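Local coordinates for mitogen-activated protein kinase, putative (Map kinase-like protein) (Leishmania major, PDB 3PG1) that probably binds ATP and probably phosphorylates serine and threonine residues of protein substrates, as a parasite MAP kinase, at residues K245-V249 with V250-K254; R280-T283 with A284-P287; M300-N304 with P305-I309. One frame throughout, in Å; residues are numbered along the deposited sequence.

Interaction 1. Residues K245-V249 with V250-K254; sequences KIVEV and VGTPK
The last helical N-H donors are Val250 N, bonded to Ile246 O at 2.8 Å with an N-H...O angle of 178°, and Gly251 N, bonded to Val247 O at 2.7 Å and more bent. The helical course ends at Gly251, whose phi of 91° is open to a residue without CB, since no side chain is pressed against the preceding carbonyl. From there Thr252 and Pro253 run on in an extended path toward helix 255-260. Val-Gly-Thr-Pro thus terminates helix 239-250, which by its position in the kinase C-lobe is the helix usually called G; a Gly-Thr-Pro sequence at this point is familiar from MAP kinases. Val250 holds CG2 between its backbone N and carbonyl carbon (chi1 -49°), which brings that methyl 3.4 Å from Ile246 O and 3.9 Å from Ile246 CG2; the two side chains lie side by side. Val247, three residues before Val250, divides its methyls: CG2 meets Pro253 CD at 3.8 Å, the side chains crossing nearly at right angles, while CG1 lies 3.7 Å from Thr252 OG1. That hydroxyl is hydrogen-bonded to Val277 N and Ser275 OG, fastening the exit of the helix to a neighbouring loop.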
ATOM      1  N   LYS A 245       7.656 -12.685  19.036  1.00 28.70           N
ATOM      2  CA  LYS A 245       8.261 -11.352  19.021  1.00 28.89           C
ATOM      3  C   LYS A 245       7.241 -10.268  19.334  1.00 31.16           C
ATOM      4  O   LYS A 245       7.558  -9.300  20.022  1.00 30.47           O
ATOM      5  CB  LYS A 245       8.934 -11.092  17.663  1.00 30.39           C
ATOM      6  CG  LYS A 245      10.315 -11.800  17.642  1.00 33.46           C
ATOM      7  CD  LYS A 245      10.899 -11.871  16.253  1.00 41.02           C
ATOM      8  CE  LYS A 245      12.120 -12.765  16.229  1.00 49.43           C
ATOM      9  NZ  LYS A 245      11.738 -14.208  16.243  1.00 55.33           N
ATOM     10  N   ILE A 246       6.005 -10.443  18.847  1.00 26.93           N
ATOM     11  CA  ILE A 246       4.948  -9.467  19.077  1.00 25.37           C
ATOM     12  C   ILE A 246       4.541  -9.482  20.559  1.00 31.24           C
ATOM     13  O   ILE A 246       4.465  -8.420  21.196  1.00 28.79           O
ATOM     14  CB  ILE A 246       3.728  -9.768  18.142  1.00 25.82           C
ATOM     15  CG1 ILE A 246       4.059  -9.455  16.657  1.00 24.30           C
ATOM     16  CG2 ILE A 246       2.468  -8.996  18.639  1.00 25.15           C
ATOM     17  CD1 ILE A 246       2.894  -9.909  15.579  1.00 27.60           C
ATOM     18  N   VAL A 247       4.224 -10.680  21.075  1.00 30.47           N
ATOM     19  CA  VAL A 247       3.777 -10.902  22.457  1.00 33.02           C
ATOM     20  C   VAL A 247       4.834 -10.463  23.497  1.00 37.49           C
ATOM     21  O   VAL A 247       4.469  -9.877  24.504  1.00 38.16           O
ATOM     22  CB  VAL A 247       3.251 -12.352  22.642  1.00 39.36           C
ATOM     23  CG1 VAL A 247       3.163 -12.747  24.111  1.00 42.74           C
ATOM     24  CG2 VAL A 247       1.896 -12.518  21.957  1.00 37.82           C
ATOM     25  N   GLU A 248       6.117 -10.654  23.200  1.00 33.38           N
ATOM     26  CA  GLU A 248       7.235 -10.197  24.025  1.00 35.46           C
ATOM     27  C   GLU A 248       7.134  -8.693  24.264  1.00 39.46           C
ATOM     28  O   GLU A 248       7.493  -8.231  25.331  1.00 41.38           O
ATOM     29  CB  GLU A 248       8.574 -10.461  23.344  1.00 37.62           C
ATOM     30  CG  GLU A 248       9.134 -11.846  23.549  1.00 55.60           C
ATOM     31  CD  GLU A 248      10.504 -12.075  22.928  1.00 78.41           C
ATOM     32  OE1 GLU A 248      11.028 -11.157  22.253  1.00 58.88           O
ATOM     33  OE2 GLU A 248      11.029 -13.204  23.071  1.00 76.12           O
ATOM     34  N   VAL A 249       6.644  -7.934  23.281  1.00 36.43           N
ATOM     35  CA  VAL A 249       6.496  -6.488  23.394  1.00 35.18           C
ATOM     36  C   VAL A 249       5.129  -6.146  23.994  1.00 43.28           C
ATOM     37  O   VAL A 249       5.081  -5.478  25.034  1.00 44.30           O
ATOM     38  CB  VAL A 249       6.757  -5.770  22.028  1.00 36.26           C
ATOM     39  CG1 VAL A 249       6.196  -4.348  22.011  1.00 35.94           C
ATOM     40  CG2 VAL A 249       8.250  -5.769  21.686  1.00 36.28           C
ATOM     41  N   VAL A 250       4.035  -6.624  23.357  1.00 38.18           N
ATOM     42  CA  VAL A 250       2.668  -6.270  23.747  1.00 38.88           C
ATOM     43  C   VAL A 250       2.065  -7.017  24.962  1.00 46.77           C
ATOM     44  O   VAL A 250       1.075  -6.586  25.525  1.00 51.30           O
ATOM     45  CB  VAL A 250       1.692  -6.154  22.556  1.00 38.96           C
ATOM     46  CG1 VAL A 250       2.262  -5.275  21.433  1.00 36.64           C
ATOM     47  CG2 VAL A 250       1.293  -7.538  22.027  1.00 38.81           C
ATOM     48  N   GLY A 251       2.644  -8.110  25.341  1.00 43.09           N
ATOM     49  CA  GLY A 251       2.102  -8.890  26.440  1.00 44.03           C
ATOM     50  C   GLY A 251       1.134  -9.928  25.924  1.00 43.79           C
ATOM     51  O   GLY A 251       0.555  -9.786  24.838  1.00 40.22           O
ATOM     52  N   THR A 252       0.983 -10.985  26.697  1.00 43.01           N
ATOM     53  CA  THR A 252       0.146 -12.133  26.364  1.00 42.18           C
ATOM     54  C   THR A 252      -1.327 -11.712  26.198  1.00 41.85           C
ATOM     55  O   THR A 252      -1.915 -11.211  27.148  1.00 40.76           O
ATOM     56  CB  THR A 252       0.349 -13.220  27.433  1.00 53.46           C
ATOM     57  OG1 THR A 252       1.731 -13.593  27.461  1.00 57.06           O
ATOM     58  CG2 THR A 252      -0.525 -14.447  27.201  1.00 49.02           C
ATOM     59  N   PRO A 253      -1.945 -11.909  25.019  1.00 36.79           N
ATOM     60  CA  PRO A 253      -3.371 -11.573  24.883  1.00 36.37           C
ATOM     61  C   PRO A 253      -4.247 -12.628  25.556  1.00 41.38           C
ATOM     62  O   PRO A 253      -3.784 -13.749  25.754  1.00 40.57           O
ATOM     63  CB  PRO A 253      -3.580 -11.600  23.359  1.00 36.95           C
ATOM     64  CG  PRO A 253      -2.613 -12.638  22.892  1.00 41.91           C
ATOM     65  CD  PRO A 253      -1.400 -12.462  23.760  1.00 38.00           C
ATOM     66  N   LYS A 254      -5.508 -12.288  25.902  1.00 41.26           N
ATOM     67  CA  LYS A 254      -6.427 -13.271  26.498  0.50 42.33           C
ATOM     68  C   LYS A 254      -6.705 -14.334  25.438  1.00 45.69           C
ATOM     69  O   LYS A 254      -6.872 -13.982  24.257  1.00 41.90           O
ATOM     70  CB  LYS A 254      -7.747 -12.602  26.896  0.50 44.80           C
ATOM     71  CG  LYS A 254      -7.835 -12.158  28.353  0.50 64.19           C
ATOM     72  CD  LYS A 254      -9.212 -12.483  28.974  0.50 77.21           C
ATOM     73  CE  LYS A 254     -10.397 -11.765  28.350  0.50 81.89           C
ATOM     74  NZ  LYS A 254     -11.679 -12.121  29.016  0.50 87.32           N
TER

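Interaction 2. Residues R280-T283 with A284-P287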
ATOM      1  N   ARG A 280       6.327  -5.389  27.860  1.00 55.73           N
ATOM      2  CA  ARG A 280       7.601  -4.731  28.176  1.00 55.83           C
ATOM      3  C   ARG A 280       7.332  -3.250  28.376  1.00 60.21           C
ATOM      4  O   ARG A 280       6.262  -2.766  27.975  1.00 58.73           O
ATOM      5  CB  ARG A 280       8.672  -4.945  27.084  1.00 51.65           C
ATOM      6  CG  ARG A 280       9.212  -6.374  27.024  1.00 57.63           C
ATOM      7  CD  ARG A 280      10.670  -6.476  26.620  1.00 64.92           C
ATOM      8  NE  ARG A 280      11.005  -5.811  25.356  1.00 70.33           N
ATOM      9  CZ  ARG A 280      11.295  -6.448  24.222  1.00 86.31           C
ATOM     10  NH1 ARG A 280      11.258  -7.775  24.164  1.00 64.83           N
ATOM     11  NH2 ARG A 280      11.615  -5.761  23.132  1.00 79.10           N
ATOM     12  N   ALA A 281       8.278  -2.524  29.013  1.00 57.78           N
ATOM     13  CA  ALA A 281       8.133  -1.077  29.138  1.00 56.75           C
ATOM     14  C   ALA A 281       8.370  -0.570  27.710  1.00 57.00           C
ATOM     15  O   ALA A 281       9.283  -1.049  27.023  1.00 56.15           O
ATOM     16  CB  ALA A 281       9.185  -0.500  30.089  1.00 59.28           C
ATOM     17  N   TRP A 282       7.502   0.323  27.236  1.00 51.80           N
ATOM     18  CA  TRP A 282       7.626   0.839  25.879  1.00 49.70           C
ATOM     19  C   TRP A 282       8.924   1.644  25.661  1.00 52.22           C
ATOM     20  O   TRP A 282       9.528   1.519  24.589  1.00 50.10           O
ATOM     21  CB  TRP A 282       6.351   1.554  25.444  1.00 46.22           C
ATOM     22  CG  TRP A 282       5.275   0.585  25.044  1.00 45.60           C
ATOM     23  CD1 TRP A 282       4.252   0.125  25.820  1.00 48.45           C
ATOM     24  CD2 TRP A 282       5.177  -0.116  23.793  1.00 42.75           C
ATOM     25  NE1 TRP A 282       3.500  -0.788  25.120  1.00 46.14           N
ATOM     26  CE2 TRP A 282       4.022  -0.926  23.858  1.00 44.77           C
ATOM     27  CE3 TRP A 282       5.892  -0.054  22.586  1.00 41.98           C
ATOM     28  CZ2 TRP A 282       3.569  -1.663  22.774  1.00 40.50           C
ATOM     29  CZ3 TRP A 282       5.426  -0.771  21.504  1.00 40.88           C
ATOM     30  CH2 TRP A 282       4.269  -1.552  21.599  1.00 40.00           C
ATOM     31  N   THR A 283       9.425   2.330  26.737  1.00 49.07           N
ATOM     32  CA  THR A 283      10.696   3.089  26.745  1.00 49.65           C
ATOM     33  C   THR A 283      11.892   2.207  26.302  1.00 50.66           C
ATOM     34  O   THR A 283      12.842   2.710  25.727  1.00 50.39           O
ATOM     35  CB  THR A 283      10.966   3.706  28.135  1.00 57.43           C
ATOM     36  OG1 THR A 283      10.863   2.685  29.128  1.00 63.72           O
ATOM     37  CG2 THR A 283      10.025   4.825  28.473  1.00 54.83           C
ATOM     38  N   ALA A 284      11.808   0.893  26.535  1.00 47.02           N
ATOM     39  CA  ALA A 284      12.819  -0.095  26.173  1.00 46.43           C
ATOM     40  C   ALA A 284      12.696  -0.568  24.712  1.00 47.61           C
ATOM     41  O   ALA A 284      13.699  -0.917  24.083  1.00 46.13           O
ATOM     42  CB  ALA A 284      12.710  -1.290  27.110  1.00 48.02           C
ATOM     43  N   VAL A 285      11.453  -0.629  24.197  1.00 42.71           N
ATOM     44  CA  VAL A 285      11.159  -1.063  22.830  1.00 41.57           C
ATOM     45  C   VAL A 285      11.536   0.048  21.812  1.00 40.20           C
ATOM     46  O   VAL A 285      12.073  -0.242  20.738  1.00 38.51           O
ATOM     47  CB  VAL A 285       9.646  -1.439  22.673  1.00 44.09           C
ATOM     48  CG1 VAL A 285       9.390  -2.050  21.305  1.00 42.30           C
ATOM     49  CG2 VAL A 285       9.165  -2.382  23.782  1.00 44.10           C
ATOM     50  N   VAL A 286      11.150   1.294  22.114  1.00 36.04           N
ATOM     51  CA  VAL A 286      11.390   2.439  21.229  1.00 35.70           C
ATOM     52  C   VAL A 286      12.096   3.530  22.076  1.00 40.32           C
ATOM     53  O   VAL A 286      11.453   4.505  22.483  1.00 39.26           O
ATOM     54  CB  VAL A 286      10.051   2.918  20.547  1.00 35.57           C
ATOM     55  CG1 VAL A 286      10.351   3.806  19.353  1.00 34.72           C
ATOM     56  CG2 VAL A 286       9.203   1.724  20.099  1.00 33.40           C
ATOM     57  N   PRO A 287      13.421   3.349  22.365  1.00 39.68           N
ATOM     58  CA  PRO A 287      14.107   4.269  23.287  1.00 40.51           C
ATOM     59  C   PRO A 287      14.143   5.753  22.975  1.00 44.62           C
ATOM     60  O   PRO A 287      14.186   6.575  23.906  1.00 46.72           O
ATOM     61  CB  PRO A 287      15.524   3.655  23.459  1.00 45.04           C
ATOM     62  CG  PRO A 287      15.680   2.631  22.412  1.00 48.19           C
ATOM     63  CD  PRO A 287      14.281   2.201  21.997  1.00 42.16           C
TER
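Hydrogen bonding from Val286 and Val285 converges on one carbonyl, that of Trp282. Val286 N reaches Trp282 O at 3.0 Å, the i to i+4 bond of an alpha turn. Val285 N, at 2.9 Å from the same oxygen, adds only a weak bond, its N-H...O angle being 125°. One residue earlier Ala284 N bonds to Ala281 O at 3.2 Å. These few bonds define a short, weakly bonded helix, about 282-285, in the region between helices 239-250 and 291-300 of the C-lobe, where MAP kinases carry the insert characteristic of the wider CMGC group. A CH...O contact follows: Pro287 CA lies 3.2 Å from Thr283 O. Proline has no N-H to offer this carbonyl, so it suits the point where the chain leaves the turn.

Apolar contacts gather on Val285. The indole of Trp282 runs alongside it in the same direction, CE3 lying 4.0 Å from Val285 CB, and the ring also packs on Leu294, Ile297 and Ala298 of helix 291-300; a large flat ring suits this place because it can reach both Val285 and that helix. Val285 has CG1 anti to its backbone N (chi1 -173°), leaving CG2 beside that N and 3.5 Å from Ala281 O. The bent chain of Arg280 crosses Val285 at about a right angle, with NE 4.2 Å from the same Val285 CG2; the guanidinium also has a long, weak ion pair with Glu248. Val286 faces Ala225 and Phe228 of helix 214-229, and Val285 O accepts a hydrogen bond from Asn229 ND2.

Interaction 3. Residues M300-N304 with P305-I309; sequences MLEFN and PQRRI
Arg308 grips the carbonyl oxygen of Glu302 side-on, with NE at 2.9 Å and NH2 at 3.1 Å from that one atom, in the hairpin-like loop that follows helix 291-300 in the protein kinase C-lobe. This is the arginine that in eukaryotic protein kinases pairs with the glutamate of the Ala-Pro-Glu motif, here Glu203, whose carboxylate forms a salt bridge with NH1. The oxygen of Glu302 lies in the guanidinium plane, and both donors lie in the plane of its carbonyl, so the fork is flat. NH2 makes a further, weak bond to Phe303 O. With a second partner for NH1 in Leu214 O, the flat group has its rotation fixed from several directions, and Pro305 CA covers one of its faces, over the centre. The chain reaches this place because CG is anti to the backbone N (chi1 -162°) and the bend comes only at chi3, letting CG and CD pass along Met300 O.

Directly after these two carbonyls the chain makes a tight turn at Asn304. Its OD1 accepts from Gln306 N at 2.9 Å, an Asx turn, while Asn304 O accepts from Arg307 N at 3.0 Å and opens the 3-10 segment 305-307. Proline, with its fixed phi, suits the first position of that segment. Beyond the turn, the extended side chain of Gln306 returns OE1 to Asn304 ND2, and this holds the asparagine amide from its other end. The Arg307 side chain crosses that of Asn304 obliquely, its guanidinium plane turned 83° from the amide; NH2 forms a salt bridge with Asp257. Where the two arms of the loop come together at their base, Ile309 meets Met300, CG2 lying 3.8 Å from Met300 CG.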
ATOM      1  N   MET A 300      -1.583   1.920  18.699  1.00 20.62           N
ATOM      2  CA  MET A 300      -1.638   1.373  17.334  1.00 21.05           C
ATOM      3  C   MET A 300      -1.288  -0.107  17.376  1.00 24.68           C
ATOM      4  O   MET A 300      -1.680  -0.840  16.480  1.00 23.52           O
ATOM      5  CB  MET A 300      -0.618   2.075  16.420  1.00 21.99           C
ATOM      6  CG  MET A 300      -0.921   3.588  16.302  1.00 24.58           C
ATOM      7  SD  MET A 300       0.430   4.531  15.513  1.00 29.01           S
ATOM      8  CE  MET A 300       0.030   4.312  13.902  1.00 24.39           C
ATOM      9  N   LEU A 301      -0.445  -0.504  18.340  1.00 25.82           N
ATOM     10  CA  LEU A 301       0.018  -1.906  18.377  1.00 24.97           C
ATOM     11  C   LEU A 301      -0.730  -2.730  19.408  1.00 29.99           C
ATOM     12  O   LEU A 301      -0.116  -3.522  20.135  1.00 29.75           O
ATOM     13  CB  LEU A 301       1.551  -1.959  18.575  1.00 24.61           C
ATOM     14  CG  LEU A 301       2.400  -1.328  17.416  1.00 27.82           C
ATOM     15  CD1 LEU A 301       3.863  -1.323  17.778  1.00 30.69           C
ATOM     16  CD2 LEU A 301       2.171  -2.048  16.079  1.00 25.60           C
ATOM     17  N   GLU A 302      -2.074  -2.564  19.460  1.00 25.59           N
ATOM     18  CA  GLU A 302      -2.905  -3.415  20.307  1.00 25.12           C
ATOM     19  C   GLU A 302      -3.039  -4.728  19.568  1.00 24.67           C
ATOM     20  O   GLU A 302      -3.412  -4.719  18.402  1.00 21.23           O
ATOM     21  CB  GLU A 302      -4.327  -2.829  20.536  1.00 25.71           C
ATOM     22  CG  GLU A 302      -4.333  -1.842  21.676  1.00 33.34           C
ATOM     23  CD  GLU A 302      -4.253  -2.423  23.077  1.00 37.69           C
ATOM     24  OE1 GLU A 302      -4.380  -3.656  23.255  1.00 30.15           O
ATOM     25  OE2 GLU A 302      -4.114  -1.608  24.011  1.00 38.19           O
ATOM     26  N   PHE A 303      -2.773  -5.839  20.250  1.00 23.43           N
ATOM     27  CA  PHE A 303      -2.846  -7.175  19.638  1.00 24.06           C
ATOM     28  C   PHE A 303      -4.257  -7.416  19.086  1.00 25.23           C
ATOM     29  O   PHE A 303      -4.435  -7.890  17.962  1.00 22.89           O
ATOM     30  CB  PHE A 303      -2.518  -8.236  20.711  1.00 26.86           C
ATOM     31  CG  PHE A 303      -2.347  -9.629  20.153  1.00 27.85           C
ATOM     32  CD1 PHE A 303      -1.084 -10.115  19.830  1.00 29.01           C
ATOM     33  CD2 PHE A 303      -3.454 -10.443  19.910  1.00 29.50           C
ATOM     34  CE1 PHE A 303      -0.924 -11.414  19.314  1.00 29.41           C
ATOM     35  CE2 PHE A 303      -3.297 -11.734  19.366  1.00 31.43           C
ATOM     36  CZ  PHE A 303      -2.030 -12.220  19.109  1.00 29.38           C
ATOM     37  N   ASN A 304      -5.259  -7.073  19.873  1.00 23.01           N
ATOM     38  CA  ASN A 304      -6.642  -7.300  19.465  1.00 23.70           C
ATOM     39  C   ASN A 304      -7.165  -6.073  18.685  1.00 25.74           C
ATOM     40  O   ASN A 304      -7.254  -4.994  19.278  1.00 25.59           O
ATOM     41  CB  ASN A 304      -7.505  -7.573  20.725  1.00 26.29           C
ATOM     42  CG  ASN A 304      -8.979  -7.771  20.452  1.00 38.24           C
ATOM     43  OD1 ASN A 304      -9.415  -7.665  19.318  1.00 24.89           O
ATOM     44  ND2 ASN A 304      -9.775  -8.150  21.474  1.00 30.71           N
ATOM     45  N   PRO A 305      -7.590  -6.229  17.391  1.00 24.45           N
ATOM     46  CA  PRO A 305      -8.129  -5.072  16.627  1.00 23.19           C
ATOM     47  C   PRO A 305      -9.353  -4.397  17.249  1.00 22.96           C
ATOM     48  O   PRO A 305      -9.546  -3.195  17.041  1.00 22.52           O
ATOM     49  CB  PRO A 305      -8.509  -5.696  15.272  1.00 24.50           C
ATOM     50  CG  PRO A 305      -8.690  -7.104  15.563  1.00 27.78           C
ATOM     51  CD  PRO A 305      -7.622  -7.447  16.556  1.00 23.77           C
ATOM     52  N   GLN A 306     -10.143  -5.123  18.058  1.00 22.31           N
ATOM     53  CA  GLN A 306     -11.320  -4.510  18.719  1.00 24.06           C
ATOM     54  C   GLN A 306     -10.889  -3.355  19.658  1.00 29.35           C
ATOM     55  O   GLN A 306     -11.718  -2.513  19.923  1.00 29.86           O
ATOM     56  CB  GLN A 306     -12.058  -5.545  19.592  1.00 24.97           C
ATOM     57  CG  GLN A 306     -12.503  -6.740  18.755  1.00 28.04           C
ATOM     58  CD  GLN A 306     -13.067  -7.869  19.534  1.00 30.70           C
ATOM     59  OE1 GLN A 306     -12.613  -8.214  20.636  1.00 31.27           O
ATOM     60  NE2 GLN A 306     -14.047  -8.525  18.938  1.00 27.57           N
ATOM     61  N   ARG A 307      -9.621  -3.334  20.163  1.00 23.91           N
ATOM     62  CA  ARG A 307      -9.120  -2.286  21.092  1.00 23.96           C
ATOM     63  C   ARG A 307      -8.104  -1.385  20.407  1.00 25.70           C
ATOM     64  O   ARG A 307      -7.516  -0.532  21.087  1.00 26.29           O
ATOM     65  CB  ARG A 307      -8.351  -2.944  22.294  1.00 28.25           C
ATOM     66  CG  ARG A 307      -9.157  -3.763  23.241  1.00 37.23           C
ATOM     67  CD  ARG A 307      -8.318  -4.386  24.364  1.00 28.46           C
ATOM     68  NE  ARG A 307      -8.603  -5.832  24.426  1.00 48.93           N
ATOM     69  CZ  ARG A 307      -9.588  -6.382  25.128  1.00 60.75           C
ATOM     70  NH1 ARG A 307     -10.341  -5.638  25.928  1.00 64.83           N
ATOM     71  NH2 ARG A 307      -9.803  -7.684  25.069  1.00 49.63           N
ATOM     72  N   ARG A 308      -7.809  -1.637  19.134  1.00 20.41           N
ATOM     73  CA  ARG A 308      -6.802  -0.901  18.344  1.00 20.24           C
ATOM     74  C   ARG A 308      -7.334   0.480  17.913  1.00 22.95           C
ATOM     75  O   ARG A 308      -8.496   0.633  17.469  1.00 20.28           O
ATOM     76  CB  ARG A 308      -6.299  -1.743  17.158  1.00 19.31           C
ATOM     77  CG  ARG A 308      -4.950  -1.223  16.557  1.00 19.38           C
ATOM     78  CD  ARG A 308      -4.464  -2.131  15.412  1.00 19.49           C
ATOM     79  NE  ARG A 308      -4.352  -3.530  15.898  1.00 22.65           N
ATOM     80  CZ  ARG A 308      -4.656  -4.622  15.190  1.00 23.64           C
ATOM     81  NH1 ARG A 308      -5.015  -4.517  13.916  1.00 18.46           N
ATOM     82  NH2 ARG A 308      -4.532  -5.831  15.732  1.00 20.82           N
ATOM     83  N   ILE A 309      -6.494   1.484  18.078  1.00 19.24           N
ATOM     84  CA  ILE A 309      -6.904   2.876  17.828  1.00 19.31           C
ATOM     85  C   ILE A 309      -7.295   3.068  16.342  1.00 24.59           C
ATOM     86  O   ILE A 309      -6.629   2.537  15.475  1.00 24.29           O
ATOM     87  CB  ILE A 309      -5.829   3.886  18.315  1.00 22.53           C
ATOM     88  CG1 ILE A 309      -6.369   5.358  18.341  1.00 21.36           C
ATOM     89  CG2 ILE A 309      -4.529   3.796  17.434  1.00 22.73           C
ATOM     90  CD1 ILE A 309      -5.385   6.385  19.049  1.00 20.84           C
TER

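The three contacts follow one another along the chain, all in the helical C-lobe. Interaction 1 ends helix 239-250; interaction 2, its centre about 13 Å from that of interaction 1, forms the short turn before helix 291-300; interaction 3 follows that helix, its centre about 12 Å from that of interaction 1 and about 18 Å from that of interaction 2. Val249 O probably accepts a hydrogen bond from Arg280 N, and Val249 packs on Trp282 and Val285. Ile246, Val247 and Pro253 meet the ring of Phe303, and Val250 meets Leu301, so the helix end packs against the loop carrying Arg308. Trp282 also touches Leu301, so each contact meets the other two.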